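Local atomic coordinates of putative O-GlcNAcase nagJ (PDB entry 6PV5), a protein that probably cleaves terminal N-acetylhexosamine residues as a hexosaminidase of glycoside hydrolase family 84, with this chain containing its catalytic barrel. Residues Ile301-Ile306 against Val312-Val317; Arg320-Phe325 against Lys366-Met371. One frame throughout, in Å; residues are numbered along the deposited sequence. Where two conformers were deposited one is given.

How the contacts relate
Both contacts use helix 311-326 of the barrel. Contact 1 involves its first half and the chain leaving strand 298-302. Contact 2 involves its second half and the chain entering strand 369-372. Their centres are about 11 Å apart, and they touch where Ile-301 CD1 lies 3.9 Å from Phe-321 CG, and also through Leu-302 and Met-371. Contact 2 is the more enclosed, with only Asp-367 of its touching residues exposed. Contact 1 is partly buried, with partly exposed aliphatic groups beside a buried ring and glutamine. Contact 1 is stacking and apolar packing near the predicted catalytic end. Contact 2, at the other end of the strands, is mainly polar, with a water bridge and a small aliphatic part.

Contact 1. Residues Ile301-Ile306 against Val312-Val317; sequences ILWDDI and VQQAEV
Trp-303 and Gln-314 stack face to face just beyond strand 298-302, the fourth strand of the (beta/alpha)8 barrel. Helix 311-326 follows this strand and packs on the outside of the barrel. It provides Gln-314, and a short loop joins the two elements.

The tight part is one face of the indole. The Trp-303 CG atom stands anti to its own carbonyl carbon (chi1 -49°), which carries the ring out towards the helix. Gln-314 lies along that face with its chain extended beyond CG. Its CG sits 3.8 Å from the centroid of the six-membered ring, almost directly over it, in a CH-pi contact. Its CB is 3.7 Å from Trp-303 CE2. The amide follows the same surface, its plane only 12° from that of the ring. Both amide ends have partners beyond the two segments. Gln-314 NE2 hydrogen-bonds to Asn-308 OD1, and Gln-314 OE1 hydrogen-bonds to Tyr-356 OH. These bonds probably fix the rotation of the amide and keep it flat on the indole. Ile-301 CG2 lies over the opposite face, offset towards the rim. Leu-318 and Thr-337 also touch Trp-303, which is buried.

The looser side lies at the margins, where the residues are partly exposed. Val-317 meets the ring at its edge, with CG1 4.1 Å from Trp-303 CZ2. Ile-306 extends towards the amide, and its CD1 is 3.9 Å from Gln-314 NE2. Between Trp-303 and Ile-306 the loop holds the exposed Asp-305, the predicted proton donor, whose OD1 hydrogen-bonds to Tyr-342 OH. The stack thus joins the chain next to this residue to the following helix. The closest approach across the contact is at the amide oxygen, where Gln-314 OE1 lies 3.5 Å from Trp-303 CG.

Contact 2. Residues Arg320-Phe325 against Lys366-Met371; sequences RFNKEF and KDIEVM
Asn-322 extends from helix 311-326 with CG anti to the backbone N (chi1 -171°), which sends its amide across to Asp-367 and Ile-368. The Asp-367 CG atom lies between its own backbone N and carbonyl carbon (chi1 66°). This torsion turns the carboxylate back to the amide. Asn-322 ND2 donates to Asp-367 OD1 at 3.1 Å. The bond is bent, with an N-H...O angle of 141°. The donor comes on the syn side of the oxygen, somewhat out of the carboxylate plane, and the two flat groups are nearly perpendicular.

The same nitrogen also hydrogen-bonds to Asp-365 OD2, so two carboxylates hold one amide end. Their charges would probably polarise the N-H bonds. At the other end of the amide, a water donates to Asn-322 OD1 at 2.8 Å. It also donates to the backbone Asp-367 O at 3.0 Å. With the direct bond, this bridge ties both ends of the amide to the loop.

Ile-368 runs antiparallel alongside Asn-322. Its CG1 lies against the amide nitrogen, 3.8 Å from Asn-322 ND2. The aliphatic packing is that of its CD1, 4.0 Å from Asn-322 CB. The Ile-368 side chain also touches Thr-337 of strand 336-338.

After Ile-368 the chain enters strand 369-372, which pairs with strand 336-338. The contact therefore joins the helix after the fourth strand to the start of the sixth. This is outer-layer packing of a (beta/alpha)8 barrel, at the end opposite the catalytic one.

Contact 1. Residues Ile301-Ile306 against Val312-Val317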
loop_
_atom_site.group_PDB
_atom_site.type_symbol
_atom_site.label_atom_id
_atom_site.label_comp_id
_atom_site.label_asym_id
_atom_site.label_seq_id
_atom_site.Cartn_x
_atom_site.Cartn_y
_atom_site.Cartn_z
ATOM N N ILE A 301 6.875 -13.434 14.550
ATOM C CA ILE A 301 6.459 -13.469 15.938
ATOM C C ILE A 301 6.455 -12.027 16.440
ATOM O O ILE A 301 7.478 -11.343 16.372
ATOM C CB ILE A 301 7.385 -14.371 16.783
ATOM C CG1 ILE A 301 7.562 -15.764 16.171
ATOM C CG2 ILE A 301 6.885 -14.437 18.216
ATOM C CD1 ILE A 301 8.449 -16.684 16.983
ATOM N N LEU A 302 5.302 -11.596 16.957
ATOM C CA LEU A 302 5.063 -10.197 17.298
ATOM C C LEU A 302 5.069 -10.042 18.817
ATOM O O LEU A 302 4.471 -10.863 19.503
ATOM C CB LEU A 302 3.684 -9.838 16.726
ATOM C CG LEU A 302 3.605 -9.274 15.299
ATOM C CD1 LEU A 302 4.631 -9.815 14.314
ATOM C CD2 LEU A 302 2.202 -9.359 14.716
ATOM N N TRP A 303 5.731 -8.989 19.339
ATOM C CA TRP A 303 5.567 -8.630 20.747
ATOM C C TRP A 303 4.894 -7.266 20.922
ATOM O O TRP A 303 4.938 -6.690 22.002
ATOM C CB TRP A 303 6.906 -8.669 21.496
ATOM C CG TRP A 303 7.694 -9.924 21.259
ATOM C CD1 TRP A 303 8.704 -10.098 20.356
ATOM C CD2 TRP A 303 7.503 -11.195 21.905
ATOM N NE1 TRP A 303 9.169 -11.383 20.410
ATOM C CE2 TRP A 303 8.461 -12.078 21.358
ATOM C CE3 TRP A 303 6.645 -11.665 22.910
ATOM C CZ2 TRP A 303 8.574 -13.404 21.779
ATOM C CZ3 TRP A 303 6.745 -12.982 23.315
ATOM C CH2 TRP A 303 7.699 -13.831 22.752
ATOM N N ASP A 304 4.308 -6.717 19.858
ATOM C CA ASP A 304 3.690 -5.404 19.978
ATOM C C ASP A 304 2.499 -5.489 20.928
ATOM O O ASP A 304 1.725 -6.445 20.894
ATOM C CB ASP A 304 3.262 -4.821 18.628
ATOM C CG ASP A 304 2.207 -5.636 17.893
ATOM O OD1 ASP A 304 2.431 -6.844 17.694
ATOM O OD2 ASP A 304 1.173 -5.055 17.509
ATOM N N ASP A 305 2.364 -4.466 21.777
ATOM C CA ASP A 305 1.164 -4.308 22.582
ATOM C C ASP A 305 0.936 -5.541 23.471
ATOM O O ASP A 305 -0.099 -6.192 23.364
ATOM C CB ASP A 305 -0.057 -3.964 21.708
ATOM C CG ASP A 305 0.092 -2.777 20.760
ATOM O OD1 ASP A 305 0.466 -1.659 21.223
ATOM O OD2 ASP A 305 -0.211 -2.964 19.557
ATOM N N ILE A 306 1.903 -5.838 24.354
ATOM C CA ILE A 306 1.718 -6.785 25.442
ATOM C C ILE A 306 2.287 -6.221 26.745
ATOM O O ILE A 306 2.687 -5.053 26.816
ATOM C CB ILE A 306 2.341 -8.158 25.126
ATOM C CG1 ILE A 306 3.832 -8.041 24.791
ATOM C CG2 ILE A 306 1.545 -8.874 24.043
ATOM C CD1 ILE A 306 4.647 -9.259 25.143
ATOM N N VAL A 312 15.416 -9.640 26.843
ATOM C CA VAL A 312 16.353 -10.749 26.692
ATOM C C VAL A 312 15.561 -12.019 26.365
ATOM O O VAL A 312 15.829 -12.670 25.364
ATOM C CB VAL A 312 17.293 -10.903 27.910
ATOM C CG1 VAL A 312 18.122 -12.194 27.847
ATOM C CG2 VAL A 312 18.225 -9.703 28.045
ATOM N N GLN A 313 14.523 -12.298 27.160
ATOM C CA GLN A 313 13.710 -13.503 27.029
ATOM C C GLN A 313 12.974 -13.533 25.693
ATOM O O GLN A 313 12.898 -14.588 25.056
ATOM C CB GLN A 313 12.755 -13.642 28.218
ATOM C CG GLN A 313 13.498 -13.868 29.529
ATOM C CD GLN A 313 12.664 -13.815 30.786
ATOM O OE1 GLN A 313 11.866 -12.907 31.003
ATOM N NE2 GLN A 313 12.875 -14.784 31.659
ATOM N N GLN A 314 12.459 -12.373 25.251
ATOM C CA GLN A 314 11.747 -12.326 23.977
ATOM C C GLN A 314 12.711 -12.590 22.819
ATOM O O GLN A 314 12.379 -13.305 21.874
ATOM C CB GLN A 314 11.000 -10.999 23.783
ATOM C CG GLN A 314 9.906 -10.740 24.817
ATOM C CD GLN A 314 9.337 -9.342 24.735
ATOM O OE1 GLN A 314 9.621 -8.576 23.814
ATOM N NE2 GLN A 314 8.487 -9.007 25.692
ATOM N N ALA A 315 13.901 -11.981 22.877
ATOM C CA ALA A 315 14.870 -12.155 21.814
ATOM C C ALA A 315 15.344 -13.608 21.793
ATOM O O ALA A 315 15.557 -14.176 20.719
ATOM C CB ALA A 315 16.016 -11.194 21.990
ATOM N N GLU A 316 15.488 -14.198 22.983
ATOM C CA GLU A 316 15.955 -15.577 23.069
ATOM C C GLU A 316 14.950 -16.544 22.444
ATOM O O GLU A 316 15.357 -17.411 21.668
ATOM C CB GLU A 316 16.367 -15.955 24.495
ATOM C CG GLU A 316 17.709 -15.355 24.861
ATOM C CD GLU A 316 18.146 -15.613 26.291
ATOM O OE1 GLU A 316 17.338 -16.192 27.064
ATOM O OE2 GLU A 316 19.301 -15.237 26.629
ATOM N N VAL A 317 13.652 -16.369 22.756
ATOM C CA VAL A 317 12.590 -17.160 22.140
ATOM C C VAL A 317 12.724 -17.061 20.626
ATOM O O VAL A 317 12.669 -18.081 19.947
ATOM C CB VAL A 317 11.181 -16.757 22.624
ATOM C CG1 VAL A 317 10.087 -17.161 21.640
ATOM C CG2 VAL A 317 10.885 -17.287 24.018
#

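Contact 2. Residues Arg320-Phe325 against Lys366-Met371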
loop_
_atom_site.group_PDB
_atom_site.type_symbol
_atom_site.label_atom_id
_atom_site.label_comp_id
_atom_site.label_asym_id
_atom_site.label_seq_id
_atom_site.Cartn_x
_atom_site.Cartn_y
_atom_site.Cartn_z
ATOM N N ARG A 320 16.042 -18.907 19.298
ATOM C CA ARG A 320 15.809 -20.339 19.346
ATOM C C ARG A 320 14.894 -20.769 18.203
ATOM O O ARG A 320 15.200 -21.744 17.514
ATOM C CB ARG A 320 15.245 -20.742 20.706
ATOM C CG ARG A 320 15.548 -22.190 21.079
ATOM C CD ARG A 320 14.854 -22.563 22.374
ATOM N NE ARG A 320 14.664 -24.004 22.463
ATOM C CZ ARG A 320 14.086 -24.610 23.489
ATOM N NH1 ARG A 320 13.658 -23.903 24.519
ATOM N NH2 ARG A 320 13.933 -25.922 23.493
ATOM N N PHE A 321 13.799 -20.018 17.979
ATOM C CA PHE A 321 12.852 -20.362 16.935
ATOM C C PHE A 321 13.547 -20.289 15.584
ATOM O O PHE A 321 13.325 -21.136 14.714
ATOM C CB PHE A 321 11.599 -19.475 16.983
ATOM C CG PHE A 321 10.536 -19.850 15.975
ATOM C CD1 PHE A 321 9.524 -20.736 16.308
ATOM C CD2 PHE A 321 10.561 -19.332 14.689
ATOM C CE1 PHE A 321 8.545 -21.076 15.380
ATOM C CE2 PHE A 321 9.588 -19.679 13.760
ATOM C CZ PHE A 321 8.580 -20.553 14.107
ATOM N N ASN A 322 14.368 -19.246 15.417
ATOM C CA ASN A 322 15.110 -19.015 14.190
ATOM C C ASN A 322 16.087 -20.176 13.956
ATOM O O ASN A 322 16.282 -20.620 12.821
ATOM C CB ASN A 322 15.861 -17.688 14.309
ATOM C CG ASN A 322 16.506 -17.226 13.029
ATOM O OD1 ASN A 322 15.868 -17.174 11.978
ATOM N ND2 ASN A 322 17.755 -16.811 13.121
ATOM N N LYS A 323 16.697 -20.652 15.055
ATOM C CA LYS A 323 17.731 -21.673 15.011
ATOM C C LYS A 323 17.096 -23.052 14.800
ATOM O O LYS A 323 17.510 -23.788 13.913
ATOM C CB LYS A 323 18.585 -21.615 16.287
ATOM C CG LYS A 323 19.809 -22.526 16.284
ATOM C CD LYS A 323 20.579 -22.514 17.597
ATOM C CE LYS A 323 21.752 -23.476 17.629
ATOM N NZ LYS A 323 21.313 -24.893 17.699
ATOM N N GLU A 324 16.082 -23.377 15.609
ATOM C CA GLU A 324 15.560 -24.731 15.733
ATOM C C GLU A 324 14.379 -24.992 14.788
ATOM O O GLU A 324 13.946 -26.139 14.672
ATOM C CB GLU A 324 15.241 -25.052 17.194
ATOM C CG GLU A 324 16.428 -24.842 18.121
ATOM C CD GLU A 324 16.266 -25.249 19.578
ATOM O OE1 GLU A 324 15.130 -25.513 20.017
ATOM O OE2 GLU A 324 17.290 -25.277 20.288
ATOM N N PHE A 325 13.882 -23.948 14.095
ATOM C CA PHE A 325 12.797 -24.082 13.127
ATOM C C PHE A 325 13.192 -23.452 11.792
ATOM O O PHE A 325 13.340 -24.156 10.798
ATOM C CB PHE A 325 11.444 -23.596 13.674
ATOM C CG PHE A 325 10.305 -23.772 12.693
ATOM C CD1 PHE A 325 9.543 -24.934 12.688
ATOM C CD2 PHE A 325 10.056 -22.821 11.709
ATOM C CE1 PHE A 325 8.538 -25.119 11.749
ATOM C CE2 PHE A 325 9.058 -23.011 10.764
ATOM C CZ PHE A 325 8.289 -24.155 10.794
ATOM N N LYS A 366 21.045 -11.147 13.945
ATOM C CA LYS A 366 21.059 -10.099 12.937
ATOM C C LYS A 366 20.259 -10.449 11.681
ATOM O O LYS A 366 19.885 -9.549 10.918
ATOM C CB LYS A 366 22.484 -9.657 12.593
ATOM C CG LYS A 366 23.203 -8.883 13.697
ATOM C CD LYS A 366 24.303 -7.967 13.183
ATOM C CE LYS A 366 25.479 -7.780 14.127
ATOM N NZ LYS A 366 25.055 -7.583 15.537
ATOM N N ASP A 367 19.990 -11.737 11.449
ATOM C CA ASP A 367 19.278 -12.109 10.235
ATOM C C ASP A 367 17.765 -12.166 10.487
ATOM O O ASP A 367 17.003 -12.529 9.589
ATOM C CB ASP A 367 19.885 -13.366 9.599
ATOM C CG ASP A 367 19.733 -14.628 10.430
ATOM O OD1 ASP A 367 19.251 -14.530 11.596
ATOM O OD2 ASP A 367 20.098 -15.708 9.911
ATOM N N ILE A 368 17.335 -11.820 11.714
ATOM C CA ILE A 368 15.919 -11.678 12.020
ATOM C C ILE A 368 15.496 -10.253 11.671
ATOM O O ILE A 368 16.159 -9.309 12.074
ATOM C CB ILE A 368 15.622 -12.020 13.490
ATOM C CG1 ILE A 368 15.938 -13.489 13.806
ATOM C CG2 ILE A 368 14.185 -11.642 13.843
ATOM C CD1 ILE A 368 15.946 -13.825 15.294
ATOM N N GLU A 369 14.383 -10.122 10.932
ATOM C CA GLU A 369 13.868 -8.844 10.466
ATOM C C GLU A 369 13.069 -8.203 11.595
ATOM O O GLU A 369 12.400 -8.912 12.339
ATOM C CB GLU A 369 13.031 -9.053 9.201
ATOM C CG GLU A 369 13.748 -9.890 8.145
ATOM C CD GLU A 369 14.839 -9.148 7.382
ATOM O OE1 GLU A 369 15.213 -8.022 7.804
ATOM O OE2 GLU A 369 15.305 -9.679 6.353
ATOM N N VAL A 370 13.202 -6.871 11.733
ATOM C CA VAL A 370 12.569 -6.103 12.799
ATOM C C VAL A 370 11.797 -4.929 12.195
ATOM O O VAL A 370 12.364 -4.118 11.458
ATOM C CB VAL A 370 13.568 -5.611 13.863
ATOM C CG1 VAL A 370 12.872 -4.871 14.998
ATOM C CG2 VAL A 370 14.355 -6.770 14.462
ATOM N N MET A 371 10.509 -4.848 12.567
ATOM C CA MET A 371 9.581 -3.822 12.103
ATOM C C MET A 371 9.505 -2.712 13.144
ATOM O O MET A 371 9.558 -2.958 14.347
ATOM C CB MET A 371 8.181 -4.411 11.854
ATOM C CG MET A 371 8.183 -5.378 10.663
ATOM S SD MET A 371 6.559 -6.092 10.189
ATOM C CE MET A 371 6.073 -7.015 11.644
HETATM O O HOH W 1 15.619 -15.194 10.080
#